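Local coordinates for terminal oxygenase component of carbazole (Janthinobacterium, PDB 2DE6), which catalyses the angular dioxygenation of carbazole at C-9a and C-1, as the Rieske-type oxygenase component of carbazole 1,9a-dioxygenase, at the interface of chains A and B. Numbering follows the deposited sequence. Chains: chain A/B, terminal oxygenase component of carbazole.

The interface of chains A and B. Residues chain A 177, 186, 335-336, 339-340; chain B 74, 78, 91-92.
B:Trp91 and B:Tyr92, the middle two residues of the second Rieske cluster motif, CXXH, between the [2Fe-2S] ligands B:Cys90 and B:His93, reach into the catalytic domain of chain A, packing against helix 331-339 and the residue that follows it. In Rieske oxygenase trimers the cluster of one subunit is brought towards the mononuclear iron of its neighbour, here held by A:His183, A:His187 and A:Asp333. A:Trp335 sets the CZ3-CH2 edge of its six-membered ring down on one face of the B:Trp91 indole, the rings steeply tilted and not stacked, CZ3 3.3 Å above that plane, while the two side chains run in opposite directions. B:Val78 CG1 packs on the same indole face and touches A:Trp335 CZ3 at 3.6 Å. The benzo edge of B:Trp91 meets the helix end, CZ2 lying 3.5 Å from A:Ala339 CB. B:Tyr92, with CG anti to its backbone N (chi1 -150°), extends its ring between A:Ile186 and A:Met340. A:Ile186 CG2 touches B:Tyr92 CD1 at 3.6 Å. The phenol hydroxyl, B:Tyr92 OH, donates to A:Asn177 OD1 over 2.7 Å, at a C=O...donor angle of 115° and tilted 21° from the carbonyl plane. A phenylalanine at B:Tyr92 would probably leave the A:Asn177 carboxamide oxygen without its donor from chain B. At the ring edge away from A:Ile186, A:Met340 SD lies in the ring plane, 3.8 Å from B:Tyr92 CE2.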
loop_
_atom_site.group_PDB
_atom_site.type_symbol
_atom_site.label_atom_id
_atom_site.label_comp_id
_atom_site.label_asym_id
_atom_site.label_seq_id
_atom_site.Cartn_x
_atom_site.Cartn_y
_atom_site.Cartn_z
ATOM N N ASN A 177 6.231 -21.054 -16.711
ATOM C CA ASN A 177 7.615 -21.202 -17.145
ATOM C C ASN A 177 7.929 -22.683 -17.325
ATOM O O ASN A 177 8.583 -23.085 -18.289
ATOM C CB ASN A 177 8.579 -20.623 -16.121
ATOM C CG ASN A 177 10.022 -20.920 -16.472
ATOM O OD1 ASN A 177 10.570 -20.359 -17.424
ATOM N ND2 ASN A 177 10.637 -21.822 -15.725
ATOM N N ILE A 186 16.593 -20.894 -22.220
ATOM C CA ILE A 186 17.346 -20.451 -21.044
ATOM C C ILE A 186 18.263 -21.534 -20.482
ATOM O O ILE A 186 19.143 -21.247 -19.669
ATOM C CB ILE A 186 16.420 -19.980 -19.886
ATOM C CG1 ILE A 186 15.751 -21.183 -19.216
ATOM C CG2 ILE A 186 15.374 -19.013 -20.415
ATOM C CD1 ILE A 186 14.881 -20.805 -18.018
ATOM N N TRP A 335 15.322 -17.811 -11.556
ATOM C CA TRP A 335 15.424 -16.385 -11.839
ATOM C C TRP A 335 14.564 -15.962 -13.029
ATOM O O TRP A 335 14.204 -14.789 -13.147
ATOM C CB TRP A 335 16.887 -15.927 -12.009
ATOM C CG TRP A 335 17.665 -16.539 -13.118
ATOM C CD1 TRP A 335 18.489 -17.628 -13.042
ATOM C CD2 TRP A 335 17.734 -16.074 -14.472
ATOM N NE1 TRP A 335 19.070 -17.865 -14.267
ATOM C CE2 TRP A 335 18.621 -16.927 -15.161
ATOM C CE3 TRP A 335 17.130 -15.017 -15.170
ATOM C CZ2 TRP A 335 18.921 -16.759 -16.520
ATOM C CZ3 TRP A 335 17.430 -14.850 -16.522
ATOM C CH2 TRP A 335 18.317 -15.720 -17.179
ATOM N N ALA A 336 14.209 -16.913 -13.890
ATOM C CA ALA A 336 13.347 -16.603 -15.028
ATOM C C ALA A 336 11.975 -16.208 -14.468
ATOM O O ALA A 336 11.394 -15.202 -14.867
ATOM C CB ALA A 336 13.213 -17.812 -15.941
ATOM N N ALA A 339 11.946 -12.874 -12.962
ATOM C CA ALA A 339 11.992 -11.822 -13.971
ATOM C C ALA A 339 10.622 -11.426 -14.514
ATOM O O ALA A 339 10.467 -10.329 -15.043
ATOM C CB ALA A 339 12.911 -12.238 -15.127
ATOM N N MET A 340 9.629 -12.307 -14.385
ATOM C CA MET A 340 8.277 -12.010 -14.876
ATOM C C MET A 340 7.381 -11.325 -13.840
ATOM O O MET A 340 6.283 -10.876 -14.160
ATOM C CB MET A 340 7.575 -13.295 -15.350
ATOM C CG MET A 340 7.999 -13.785 -16.733
ATOM S SD MET A 340 6.925 -15.119 -17.346
ATOM C CE MET A 340 7.424 -16.422 -16.220
ATOM N N VAL B 74 9.680 -9.281 -19.533
ATOM C CA VAL B 74 10.850 -9.313 -18.668
ATOM C C VAL B 74 11.816 -8.230 -19.140
ATOM O O VAL B 74 11.740 -7.768 -20.278
ATOM C CB VAL B 74 11.580 -10.676 -18.742
ATOM C CG1 VAL B 74 10.621 -11.809 -18.391
ATOM C CG2 VAL B 74 12.165 -10.884 -20.141
ATOM N N VAL B 78 18.244 -8.331 -17.644
ATOM C CA VAL B 78 18.506 -9.339 -16.620
ATOM C C VAL B 78 19.682 -10.190 -17.083
ATOM O O VAL B 78 20.523 -10.601 -16.283
ATOM C CB VAL B 78 17.265 -10.232 -16.377
ATOM C CG1 VAL B 78 17.615 -11.386 -15.447
ATOM C CG2 VAL B 78 16.146 -9.393 -15.772
ATOM N N TRP B 91 16.854 -12.939 -23.416
ATOM C CA TRP B 91 17.403 -14.153 -22.823
ATOM C C TRP B 91 16.387 -15.265 -22.554
ATOM O O TRP B 91 16.773 -16.408 -22.316
ATOM C CB TRP B 91 18.077 -13.803 -21.497
ATOM C CG TRP B 91 17.142 -13.092 -20.567
ATOM C CD1 TRP B 91 17.009 -11.740 -20.412
ATOM C CD2 TRP B 91 16.148 -13.690 -19.725
ATOM N NE1 TRP B 91 15.993 -11.461 -19.531
ATOM C CE2 TRP B 91 15.446 -12.638 -19.095
ATOM C CE3 TRP B 91 15.778 -15.015 -19.447
ATOM C CZ2 TRP B 91 14.391 -12.868 -18.199
ATOM C CZ3 TRP B 91 14.727 -15.244 -18.557
ATOM C CH2 TRP B 91 14.047 -14.173 -17.946
ATOM N N TYR B 92 15.101 -14.933 -22.593
ATOM C CA TYR B 92 14.053 -15.905 -22.277
ATOM C C TYR B 92 13.647 -16.820 -23.437
ATOM O O TYR B 92 13.886 -18.025 -23.384
ATOM C CB TYR B 92 12.827 -15.158 -21.737
ATOM C CG TYR B 92 11.976 -15.934 -20.753
ATOM C CD1 TYR B 92 12.164 -17.305 -20.548
ATOM C CD2 TYR B 92 10.945 -15.300 -20.059
ATOM C CE1 TYR B 92 11.336 -18.026 -19.670
ATOM C CE2 TYR B 92 10.115 -16.006 -19.189
ATOM C CZ TYR B 92 10.313 -17.362 -18.999
ATOM O OH TYR B 92 9.480 -18.047 -18.140
#